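Local coordinates for protein glutathione S-transferase 2 (Onchocerca volvulus, PDB 1TU7) that catalyses the conjugation of glutathione to electrophilic substrates, releasing a halide, and appears to play a central role in the parasite's detoxification system, at residues 1-6 and 51-56; 20-25 and 186-191; 75-80 and 147-152; 89-94 and 151-156. All coordinates share one frame; numbering follows the deposited sequence.

Overall arrangement
Contact 1 belongs to the thioredoxin-like domain. It joins two neighbouring strands of the sheet by regular backbone hydrogen bonds, and its 1-2 and 55-56 end lies toward the surface. Contacts 2 and 3 both join that domain to the helical one. Contact 2 is partly exposed and has no direct hydrogen bond between its segments, whereas contact 3 is buried and has one. The two touch, among other places, at Tyr152, whose OH lies 2.6 Å from Asp23 OD1. Contact 4 lies within the helical domain, nearest the centre of the chain, and is made by apolar side chains without hydrogen bonds. Contacts 3 and 4 share helix 149-164, and Tyr149 CE1 packs on Cys91 SG.

Contact 1: residues 1-6 and 51-56; sequences MSYKLT and PCLYDG
Ser2 opens the pairing, just before strand 3-6 begins. Its O accepts a bond from Gly56 N at 2.9 Å, with the donor above the carbonyl plane. One water donates to both Ser2 O and Gly56 O. A second joins Ser2 OG to Asp55 OD1 and lies over one face of the Tyr3 ring. Tyr3 lies alongside Asp55, ring and carboxylate planes 39° apart, and its CE2 comes 3.5 Å from Asp55 OD1. Lys73 ties the pair from outside: it bonds Tyr3 OH and forms a salt bridge with Asp55 OD2, which His69 also binds. Lys4 and Tyr54 form a hydrogen-bonded pair: Tyr54 N bonds Lys4 O at 2.8 Å, and Lys4 N bonds Tyr54 O. These strands, 3-6 and 52-55, run antiparallel in the thioredoxin-like sheet of the glutathione transferase N-terminal domain. The Lys4 chain bends at chi3 (71°), which lays CE 3.6 Å from Tyr54 CD1. Leu5 CG is anti to the backbone N, and CD1 reaches Pro51 CB at 4.2 Å. Pro51 follows a cis peptide bond and touches bound glutathione. Thr6 N gives Cys52 O a nearly straight bond of 2.8 Å (175°), and Cys52 N returns one to Thr6 O. Thr6 OG1 bonds Asp31 and also meets the edge of the Tyr54 ring, 3.4 Å from CE1.

Contact 2: residues 20-25 and 186-191; sequences FLVDQD and PKLKEY
Helix 15-23 of the thioredoxin-like domain meets helix 186-197 of the helical domain here, so the contact is part of the domain interface of a glutathione transferase. The segment 20-25 ends in a Schellman motif, with Asp25 at positive phi and Asp25 N bonded to Val22 O.

Apolar contacts centre on Val22, which points toward the other helix. Its two methyls divide the work. CG1 is anti to the backbone N (chi1 166°) and reaches Tyr191 CB at 3.8 Å. It also meets Leu188 CD2 at 4.2 Å. CG2 sits over one face of the Tyr191 ring, offset toward the rim, in a CH-pi contact 4.2 Å from the centroid. The ring is also held at its far end, where Tyr191 OH bonds Glu15. Leu188 crosses Asp23 at about a right angle, and its CD2 packs 3.8 Å from Asp23 CB.

Polar contacts are indirect. One water donates to Asp23 OD2 and accepts from Lys187 N, bridging the helices. Asp23 OD1 is held by a salt bridge to Arg185 and a hydrogen bond with Tyr152 OH.

Lys187 contributes mainly the carbon part of its chain. CB lies against Val22 O, and CE lies 4.0 Å from Asp25 CB. Lys187 NZ stays 5.6 Å from Asp25 OD1, whose carboxylate forms a salt bridge with Lys27 through OD2. The tightest approach is Lys187 CD to Asp23 O, at 3.2 Å.

Contact 3: residues 75-80 and 147-152; sequences NLNGEN and ISYADY
Ile147 meets Leu76 side by side, its CG2 3.9 Å from Leu76 CD2. Its carbonyl lies against Leu76 CG at 3.5 Å. A water donates to Ile147 O and accepts from Gly78 N, so it bridges the loop and the segment 147-152. At Ser148, N is bonded to Asp151 OD2 at 2.9 Å, on the anti lone pair of that oxygen. Asp151 N in turn bonds Ser148 O, so this first turn is tied twice within itself. Ser148 CA makes a CH...O contact with Leu76 O. The same oxygen accepts the direct hydrogen bond of the contact, from Tyr149 N at 3.1 Å, in the carbonyl plane. Tyr149 CG takes the crowded position between the backbone N and the carbonyl carbon (chi1 66°). The ring thereby runs alongside Asn77, its CE2 edge 3.4 Å from Asn77 ND2. A water in the ring plane is bonded to Tyr149 OH and takes a weak bond from Asn77 ND2. Leu67, Arg68 and Ala71 of helix 63-73 also pack on Tyr149. Tyr152 presents a ring edge to Leu76, CE1 to CD2 at 3.6 Å, and its OH is bonded to Asp23. Leu76 is thus covered by both Ile147 and Tyr152. The loop between helices 63-73 and 81-107 links the two domains of the glutathione transferase fold, and here it docks on the start of helix 149-164.

Contact 4: residues 89-94 and 151-156; sequences MFCEGV and DYALFE
The segments 89-94 and 151-156 run nearly parallel, their axes crossing at 24° and approaching to 9.2 Å. The closest CA pair is Val94 and Leu154, at 6.2 Å. No hydrogen bond passes between them, and every residue that touches is buried.

Ala153 points toward the other helix, and its small methyl meets Cys91 SG at 3.7 Å. Cys91 SG is anti to its own backbone N (chi1 -163°). Tyr149, one turn before Ala153, packs against the same sulfur.

Val94 also points across and uses both methyls. CG1, anti to the backbone N, rests on the backbone of the facing helix, 3.5 Å from Ala153 O. CG2, anti to the carbonyl carbon, meets Leu154 CD1 at 4.1 Å, the two side chains crossing at about a right angle.

Leu154 divides its branches between two partners. While CD1 serves Val94, CD2 meets Phe90 CE2 at 3.8 Å, with Phe90 CZ slightly farther. The Phe90 side chain crosses Leu154 obliquely. Around the contact, Phe178 of helix 173-183 touches Leu154, and in helix 109-132 Leu131 touches Phe90 and Phe128 touches Val94.

Helix 81-107 also faces the dimer partner, where Met89 packs on Gln46 and Glu92 on Gln62 of the second subunit. Packing of helix 81-107 against helix 149-164, nearly parallel where these segments meet, belongs to the interior of the all-helical C-terminal domain of glutathione transferases.

Contact 1: residues 1-6 and 51-56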
# COMPACT_ATOMS: atom_id res chain seq x y z
N MET A 1 -27.95 -3.75 8.31
CA MET A 1 -26.78 -3.07 8.92
C MET A 1 -26.12 -2.10 7.96
O MET A 1 -26.14 -2.30 6.72
CB MET A 1 -25.76 -4.11 9.34
CG MET A 1 -26.31 -5.16 10.27
SD MET A 1 -25.18 -6.48 10.43
CE MET A 1 -24.33 -5.91 11.65
N SER A 2 -25.50 -1.07 8.53
CA SER A 2 -24.94 -0.01 7.70
C SER A 2 -23.52 -0.25 7.19
O SER A 2 -23.10 0.40 6.22
CB SER A 2 -25.01 1.32 8.42
OG SER A 2 -24.02 1.44 9.41
N TYR A 3 -22.79 -1.15 7.83
CA TYR A 3 -21.48 -1.57 7.35
C TYR A 3 -21.60 -2.90 6.66
O TYR A 3 -22.15 -3.86 7.20
CB TYR A 3 -20.48 -1.71 8.50
CG TYR A 3 -20.09 -0.45 9.20
CD1 TYR A 3 -20.72 -0.06 10.35
CD2 TYR A 3 -19.07 0.35 8.73
CE1 TYR A 3 -20.36 1.07 11.03
CE2 TYR A 3 -18.70 1.50 9.39
CZ TYR A 3 -19.36 1.86 10.55
OH TYR A 3 -19.04 3.00 11.26
N LYS A 4 -21.05 -3.00 5.47
CA LYS A 4 -21.00 -4.25 4.72
C LYS A 4 -19.61 -4.38 4.13
O LYS A 4 -19.14 -3.47 3.47
CB LYS A 4 -22.05 -4.32 3.62
CG LYS A 4 -21.94 -5.55 2.78
CD LYS A 4 -23.17 -5.86 1.98
CE LYS A 4 -23.37 -4.92 0.88
NZ LYS A 4 -24.66 -5.26 0.19
N LEU A 5 -18.97 -5.52 4.34
CA LEU A 5 -17.68 -5.80 3.75
C LEU A 5 -17.84 -6.92 2.77
O LEU A 5 -18.25 -8.03 3.15
CB LEU A 5 -16.68 -6.20 4.83
CG LEU A 5 -15.26 -6.48 4.36
CD1 LEU A 5 -14.55 -5.18 3.97
CD2 LEU A 5 -14.50 -7.20 5.44
N THR A 6 -17.49 -6.64 1.52
CA THR A 6 -17.62 -7.60 0.43
C THR A 6 -16.24 -8.09 0.05
O THR A 6 -15.35 -7.30 -0.27
CB THR A 6 -18.33 -6.94 -0.75
OG1 THR A 6 -19.65 -6.58 -0.33
CG2 THR A 6 -18.49 -7.92 -1.91
N PRO A 51 -11.17 -6.25 -1.44
CA PRO A 51 -12.38 -5.97 -0.68
C PRO A 51 -13.01 -4.63 -0.94
O PRO A 51 -12.35 -3.72 -1.46
CB PRO A 51 -11.89 -6.04 0.77
CG PRO A 51 -10.48 -5.63 0.69
CD PRO A 51 -9.98 -6.23 -0.58
N CYS A 52 -14.29 -4.55 -0.63
CA CYS A 52 -15.05 -3.30 -0.61
C CYS A 52 -15.77 -3.13 0.68
O CYS A 52 -16.46 -4.06 1.09
CB CYS A 52 -16.05 -3.32 -1.75
SG CYS A 52 -17.04 -1.84 -1.92
N LEU A 53 -15.65 -1.97 1.32
CA LEU A 53 -16.47 -1.63 2.47
C LEU A 53 -17.53 -0.62 2.03
O LEU A 53 -17.19 0.45 1.51
CB LEU A 53 -15.63 -1.03 3.59
CG LEU A 53 -16.46 -0.61 4.81
CD1 LEU A 53 -16.90 -1.85 5.57
CD2 LEU A 53 -15.60 0.38 5.62
N TYR A 54 -18.78 -0.98 2.27
CA TYR A 54 -19.87 -0.03 2.24
C TYR A 54 -20.07 0.49 3.65
O TYR A 54 -20.33 -0.27 4.56
CB TYR A 54 -21.13 -0.71 1.72
CG TYR A 54 -21.00 -1.37 0.36
CD1 TYR A 54 -20.60 -2.71 0.23
CD2 TYR A 54 -21.28 -0.65 -0.82
CE1 TYR A 54 -20.50 -3.31 -1.01
CE2 TYR A 54 -21.17 -1.27 -2.06
CZ TYR A 54 -20.80 -2.59 -2.14
OH TYR A 54 -20.72 -3.24 -3.37
N ASP A 55 -19.87 1.79 3.80
CA ASP A 55 -20.07 2.48 5.06
C ASP A 55 -21.19 3.46 4.84
O ASP A 55 -20.98 4.54 4.28
CB ASP A 55 -18.79 3.19 5.44
CG ASP A 55 -18.88 3.86 6.77
OD1 ASP A 55 -20.01 4.01 7.31
OD2 ASP A 55 -17.87 4.28 7.35
N GLY A 56 -22.40 3.06 5.23
CA GLY A 56 -23.58 3.80 4.83
C GLY A 56 -23.63 3.90 3.31
O GLY A 56 -23.54 2.87 2.63
O HOH W 1 -24.11 0.51 3.66
O HOH W 2 -22.13 3.22 8.71

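Contact 2: residues 20-25 and 186-191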
# COMPACT_ATOMS: atom_id res chain seq x y z
N PHE A 20 -10.51 -5.99 12.69
CA PHE A 20 -10.79 -4.66 13.22
C PHE A 20 -12.24 -4.54 13.68
O PHE A 20 -12.51 -4.17 14.81
CB PHE A 20 -10.43 -3.61 12.15
CG PHE A 20 -10.63 -2.18 12.56
CD1 PHE A 20 -9.55 -1.32 12.54
CD2 PHE A 20 -11.86 -1.65 12.89
CE1 PHE A 20 -9.68 0.02 12.87
CE2 PHE A 20 -11.98 -0.30 13.22
CZ PHE A 20 -10.88 0.52 13.20
N LEU A 21 -13.17 -4.90 12.80
CA LEU A 21 -14.59 -4.73 13.04
C LEU A 21 -15.02 -5.64 14.18
O LEU A 21 -15.74 -5.23 15.07
CB LEU A 21 -15.35 -5.02 11.75
CG LEU A 21 -15.13 -4.05 10.60
CD1 LEU A 21 -15.63 -4.62 9.32
CD2 LEU A 21 -15.83 -2.72 10.88
N VAL A 22 -14.55 -6.87 14.17
CA VAL A 22 -14.92 -7.83 15.21
C VAL A 22 -14.39 -7.35 16.56
O VAL A 22 -15.12 -7.31 17.53
CB VAL A 22 -14.38 -9.23 14.90
CG1 VAL A 22 -14.48 -10.11 16.11
CG2 VAL A 22 -15.18 -9.86 13.76
N ASP A 23 -13.12 -6.95 16.63
CA ASP A 23 -12.52 -6.57 17.90
C ASP A 23 -13.13 -5.30 18.46
O ASP A 23 -13.28 -5.17 19.68
CB ASP A 23 -11.02 -6.39 17.73
CG ASP A 23 -10.34 -6.15 19.05
OD1 ASP A 23 -9.75 -5.05 19.22
OD2 ASP A 23 -10.33 -7.03 19.92
N GLN A 24 -13.46 -4.36 17.59
CA GLN A 24 -14.08 -3.09 17.98
C GLN A 24 -15.58 -3.22 18.19
O GLN A 24 -16.23 -2.25 18.57
CB GLN A 24 -13.76 -2.01 16.95
CG GLN A 24 -12.31 -1.54 16.97
CD GLN A 24 -11.86 -1.12 18.34
OE1 GLN A 24 -12.52 -0.31 18.97
NE2 GLN A 24 -10.80 -1.73 18.84
N ASP A 25 -16.12 -4.42 17.95
CA ASP A 25 -17.55 -4.71 18.07
C ASP A 25 -18.41 -3.81 17.21
O ASP A 25 -19.49 -3.34 17.61
CB ASP A 25 -18.00 -4.68 19.53
CG ASP A 25 -19.16 -5.57 19.78
OD1 ASP A 25 -19.89 -5.31 20.76
OD2 ASP A 25 -19.42 -6.55 19.05
N PRO A 186 -10.93 -10.76 24.06
CA PRO A 186 -12.11 -11.63 24.09
C PRO A 186 -12.90 -11.78 22.79
O PRO A 186 -13.32 -12.89 22.46
CB PRO A 186 -12.96 -10.99 25.18
CG PRO A 186 -11.95 -10.46 26.12
CD PRO A 186 -10.93 -9.78 25.17
N LYS A 187 -13.11 -10.68 22.06
CA LYS A 187 -13.90 -10.76 20.85
C LYS A 187 -13.10 -11.55 19.79
O LYS A 187 -13.69 -12.29 19.01
CB LYS A 187 -14.31 -9.36 20.35
CG LYS A 187 -15.30 -8.68 21.29
CD LYS A 187 -15.27 -7.16 21.28
CE LYS A 187 -16.01 -6.55 22.50
NZ LYS A 187 -15.14 -6.11 23.66
N LEU A 188 -11.79 -11.39 19.78
CA LEU A 188 -10.96 -12.13 18.82
C LEU A 188 -10.81 -13.57 19.19
O LEU A 188 -10.77 -14.42 18.33
CB LEU A 188 -9.58 -11.47 18.66
CG LEU A 188 -9.59 -10.07 18.06
CD1 LEU A 188 -8.20 -9.56 17.82
CD2 LEU A 188 -10.38 -10.01 16.77
N LYS A 189 -10.77 -13.90 20.48
CA LYS A 189 -10.65 -15.28 20.89
C LYS A 189 -11.84 -16.04 20.36
O LYS A 189 -11.69 -17.13 19.80
CB LYS A 189 -10.59 -15.39 22.43
CG LYS A 189 -10.45 -16.81 22.93
CD LYS A 189 -10.30 -16.83 24.45
CE LYS A 189 -10.14 -18.24 24.98
NZ LYS A 189 -10.02 -18.19 26.48
N GLU A 190 -13.03 -15.52 20.58
CA GLU A 190 -14.25 -16.20 20.13
C GLU A 190 -14.30 -16.32 18.60
O GLU A 190 -14.58 -17.39 18.03
CB GLU A 190 -15.43 -15.41 20.65
CG GLU A 190 -16.80 -15.77 20.14
CD GLU A 190 -17.88 -14.85 20.72
OE1 GLU A 190 -17.76 -13.58 20.66
OE2 GLU A 190 -18.86 -15.39 21.26
N TYR A 191 -13.95 -15.24 17.93
CA TYR A 191 -14.01 -15.20 16.46
C TYR A 191 -13.02 -16.20 15.88
O TYR A 191 -13.34 -16.93 14.95
CB TYR A 191 -13.68 -13.80 15.99
CG TYR A 191 -13.52 -13.67 14.50
CD1 TYR A 191 -12.28 -13.54 13.93
CD2 TYR A 191 -14.62 -13.70 13.67
CE1 TYR A 191 -12.12 -13.41 12.55
CE2 TYR A 191 -14.49 -13.58 12.28
CZ TYR A 191 -13.25 -13.43 11.73
OH TYR A 191 -13.15 -13.33 10.36
O HOH W 3 -11.72 -8.02 22.08

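Contact 3: residues 75-80 and 147-152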
# COMPACT_ATOMS: atom_id res chain seq x y z
N ASN A 75 -10.92 6.13 16.03
CA ASN A 75 -9.79 6.57 16.84
C ASN A 75 -8.71 5.52 17.04
O ASN A 75 -8.10 5.43 18.10
CB ASN A 75 -10.33 7.06 18.20
CG ASN A 75 -9.42 8.07 18.92
OD1 ASN A 75 -9.51 8.22 20.18
ND2 ASN A 75 -8.56 8.72 18.21
N LEU A 76 -8.48 4.72 15.99
CA LEU A 76 -7.43 3.70 15.96
C LEU A 76 -6.32 4.08 14.97
O LEU A 76 -5.66 3.20 14.43
CB LEU A 76 -8.03 2.33 15.62
CG LEU A 76 -8.29 1.40 16.79
CD1 LEU A 76 -9.46 1.90 17.60
CD2 LEU A 76 -8.52 -0.03 16.31
N ASN A 77 -6.11 5.36 14.77
CA ASN A 77 -5.12 5.92 13.83
C ASN A 77 -4.01 6.68 14.55
O ASN A 77 -3.40 7.55 13.96
CB ASN A 77 -5.85 6.88 12.89
CG ASN A 77 -5.07 7.23 11.64
OD1 ASN A 77 -5.23 8.35 11.11
ND2 ASN A 77 -4.37 6.28 11.09
N GLY A 78 -3.76 6.38 15.81
CA GLY A 78 -2.75 7.09 16.61
C GLY A 78 -3.28 8.37 17.17
O GLY A 78 -4.30 8.89 16.75
N GLU A 79 -2.52 8.91 18.13
CA GLU A 79 -2.95 10.11 18.85
C GLU A 79 -2.28 11.38 18.36
O GLU A 79 -2.74 12.48 18.69
CB GLU A 79 -2.69 9.95 20.33
CG GLU A 79 -3.58 8.93 21.02
CD GLU A 79 -3.48 8.99 22.53
OE1 GLU A 79 -2.59 9.71 23.05
OE2 GLU A 79 -4.30 8.35 23.20
N ASN A 80 -1.23 11.24 17.57
CA ASN A 80 -0.54 12.38 17.00
C ASN A 80 0.08 12.00 15.67
O ASN A 80 0.08 10.82 15.31
CB ASN A 80 0.51 12.92 18.01
CG ASN A 80 1.42 11.85 18.53
OD1 ASN A 80 1.52 11.59 19.76
ND2 ASN A 80 2.10 11.20 17.62
N ILE A 147 -4.59 0.26 21.07
CA ILE A 147 -4.71 -0.48 19.84
C ILE A 147 -4.82 0.45 18.65
O ILE A 147 -5.36 1.56 18.75
CB ILE A 147 -5.89 -1.47 19.94
CG1 ILE A 147 -5.79 -2.52 18.81
CG2 ILE A 147 -7.26 -0.74 19.98
CD1 ILE A 147 -5.97 -3.91 19.22
N SER A 148 -4.31 -0.02 17.53
CA SER A 148 -4.40 0.69 16.27
C SER A 148 -4.70 -0.28 15.15
O SER A 148 -4.61 -1.50 15.33
CB SER A 148 -3.09 1.41 15.95
OG SER A 148 -2.02 0.49 15.74
N TYR A 149 -4.99 0.23 13.96
CA TYR A 149 -5.35 -0.66 12.89
C TYR A 149 -4.21 -1.61 12.54
O TYR A 149 -4.46 -2.73 12.09
CB TYR A 149 -5.84 0.06 11.66
CG TYR A 149 -4.84 0.91 10.92
CD1 TYR A 149 -4.12 0.39 9.85
CD2 TYR A 149 -4.64 2.25 11.24
CE1 TYR A 149 -3.22 1.14 9.15
CE2 TYR A 149 -3.75 3.03 10.50
CZ TYR A 149 -3.04 2.47 9.46
OH TYR A 149 -2.17 3.27 8.72
N ALA A 150 -2.97 -1.15 12.71
CA ALA A 150 -1.84 -1.95 12.32
C ALA A 150 -1.73 -3.21 13.15
O ALA A 150 -1.23 -4.22 12.65
CB ALA A 150 -0.54 -1.14 12.40
N ASP A 151 -2.22 -3.20 14.39
CA ASP A 151 -2.21 -4.40 15.20
C ASP A 151 -2.96 -5.55 14.56
O ASP A 151 -2.51 -6.71 14.62
CB ASP A 151 -2.80 -4.13 16.59
CG ASP A 151 -1.95 -3.22 17.40
OD1 ASP A 151 -0.74 -3.51 17.58
OD2 ASP A 151 -2.45 -2.21 17.92
N TYR A 152 -4.08 -5.28 13.93
CA TYR A 152 -4.85 -6.35 13.29
C TYR A 152 -4.14 -6.93 12.10
O TYR A 152 -4.17 -8.12 11.86
CB TYR A 152 -6.25 -5.85 12.88
CG TYR A 152 -7.02 -5.24 14.05
CD1 TYR A 152 -7.34 -3.87 14.05
CD2 TYR A 152 -7.38 -6.00 15.15
CE1 TYR A 152 -8.02 -3.33 15.10
CE2 TYR A 152 -8.06 -5.44 16.21
CZ TYR A 152 -8.36 -4.11 16.18
OH TYR A 152 -9.04 -3.56 17.24
O HOH W 4 -2.03 5.84 9.73
O HOH W 5 -4.57 4.24 17.77

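Contact 4: residues 89-94 and 151-156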
# COMPACT_ATOMS: atom_id res chain seq x y z
N MET A 89 3.52 3.15 8.48
CA MET A 89 4.79 2.58 8.07
C MET A 89 4.85 1.09 8.46
O MET A 89 5.26 0.23 7.68
CB MET A 89 5.92 3.37 8.73
CG MET A 89 7.29 2.90 8.37
SD MET A 89 8.57 3.81 9.32
CE MET A 89 8.84 2.71 10.63
N PHE A 90 4.47 0.78 9.69
CA PHE A 90 4.48 -0.60 10.19
C PHE A 90 3.54 -1.48 9.35
O PHE A 90 3.93 -2.55 8.88
CB PHE A 90 4.07 -0.61 11.68
CG PHE A 90 4.58 -1.80 12.47
CD1 PHE A 90 5.40 -1.61 13.55
CD2 PHE A 90 4.25 -3.08 12.14
CE1 PHE A 90 5.91 -2.65 14.24
CE2 PHE A 90 4.76 -4.14 12.88
CZ PHE A 90 5.60 -3.91 13.92
N CYS A 91 2.33 -1.00 9.14
CA CYS A 91 1.33 -1.73 8.38
C CYS A 91 1.81 -1.97 6.95
O CYS A 91 1.63 -3.06 6.41
CB CYS A 91 0.00 -0.98 8.43
SG CYS A 91 -1.41 -2.02 7.95
N GLU A 92 2.46 -0.99 6.36
CA GLU A 92 3.03 -1.16 5.03
C GLU A 92 4.10 -2.24 5.01
O GLU A 92 4.21 -3.00 4.03
CB GLU A 92 3.57 0.15 4.47
CG GLU A 92 2.49 1.16 4.11
CD GLU A 92 1.61 0.69 2.97
OE1 GLU A 92 0.45 0.38 3.23
OE2 GLU A 92 2.18 0.55 1.85
N GLY A 93 4.91 -2.31 6.05
CA GLY A 93 5.85 -3.42 6.15
C GLY A 93 5.15 -4.75 6.22
O GLY A 93 5.59 -5.71 5.63
N VAL A 94 4.04 -4.82 6.94
CA VAL A 94 3.27 -6.06 7.01
C VAL A 94 2.77 -6.44 5.64
O VAL A 94 2.84 -7.59 5.24
CB VAL A 94 2.12 -5.94 8.03
CG1 VAL A 94 1.25 -7.18 8.02
CG2 VAL A 94 2.69 -5.70 9.44
N ASP A 151 -2.22 -3.20 14.39
CA ASP A 151 -2.21 -4.40 15.20
C ASP A 151 -2.96 -5.55 14.56
O ASP A 151 -2.51 -6.71 14.62
CB ASP A 151 -2.80 -4.13 16.59
CG ASP A 151 -1.95 -3.22 17.40
OD1 ASP A 151 -0.74 -3.51 17.58
OD2 ASP A 151 -2.45 -2.21 17.92
N TYR A 152 -4.08 -5.28 13.93
CA TYR A 152 -4.85 -6.35 13.29
C TYR A 152 -4.14 -6.93 12.10
O TYR A 152 -4.17 -8.12 11.86
CB TYR A 152 -6.25 -5.85 12.88
CG TYR A 152 -7.02 -5.24 14.05
CD1 TYR A 152 -7.34 -3.87 14.05
CD2 TYR A 152 -7.38 -6.00 15.15
CE1 TYR A 152 -8.02 -3.33 15.10
CE2 TYR A 152 -8.06 -5.44 16.21
CZ TYR A 152 -8.36 -4.11 16.18
OH TYR A 152 -9.04 -3.56 17.24
N ALA A 153 -3.49 -6.07 11.32
CA ALA A 153 -2.73 -6.53 10.18
C ALA A 153 -1.56 -7.38 10.62
O ALA A 153 -1.31 -8.45 10.06
CB ALA A 153 -2.27 -5.34 9.40
N LEU A 154 -0.83 -6.93 11.64
CA LEU A 154 0.29 -7.73 12.13
C LEU A 154 -0.20 -9.06 12.69
O LEU A 154 0.40 -10.11 12.45
CB LEU A 154 1.10 -6.96 13.17
CG LEU A 154 2.29 -7.72 13.76
CD1 LEU A 154 3.31 -8.09 12.72
CD2 LEU A 154 2.93 -6.87 14.84
N PHE A 155 -1.26 -9.02 13.49
CA PHE A 155 -1.84 -10.23 14.05
C PHE A 155 -2.14 -11.24 12.95
O PHE A 155 -1.75 -12.41 13.02
CB PHE A 155 -3.09 -9.90 14.86
CG PHE A 155 -3.85 -11.11 15.36
CD1 PHE A 155 -5.22 -11.17 15.24
CD2 PHE A 155 -3.19 -12.15 15.99
CE1 PHE A 155 -5.93 -12.25 15.68
CE2 PHE A 155 -3.90 -13.24 16.46
CZ PHE A 155 -5.26 -13.29 16.31
N GLU A 156 -2.85 -10.82 11.93
CA GLU A 156 -3.21 -11.74 10.86
C GLU A 156 -1.97 -12.27 10.15
O GLU A 156 -1.88 -13.46 9.87
CB GLU A 156 -4.15 -11.05 9.86
CG GLU A 156 -4.49 -11.89 8.65
CD GLU A 156 -5.38 -13.09 8.90
OE1 GLU A 156 -5.77 -13.34 10.07
OE2 GLU A 156 -5.73 -13.76 7.88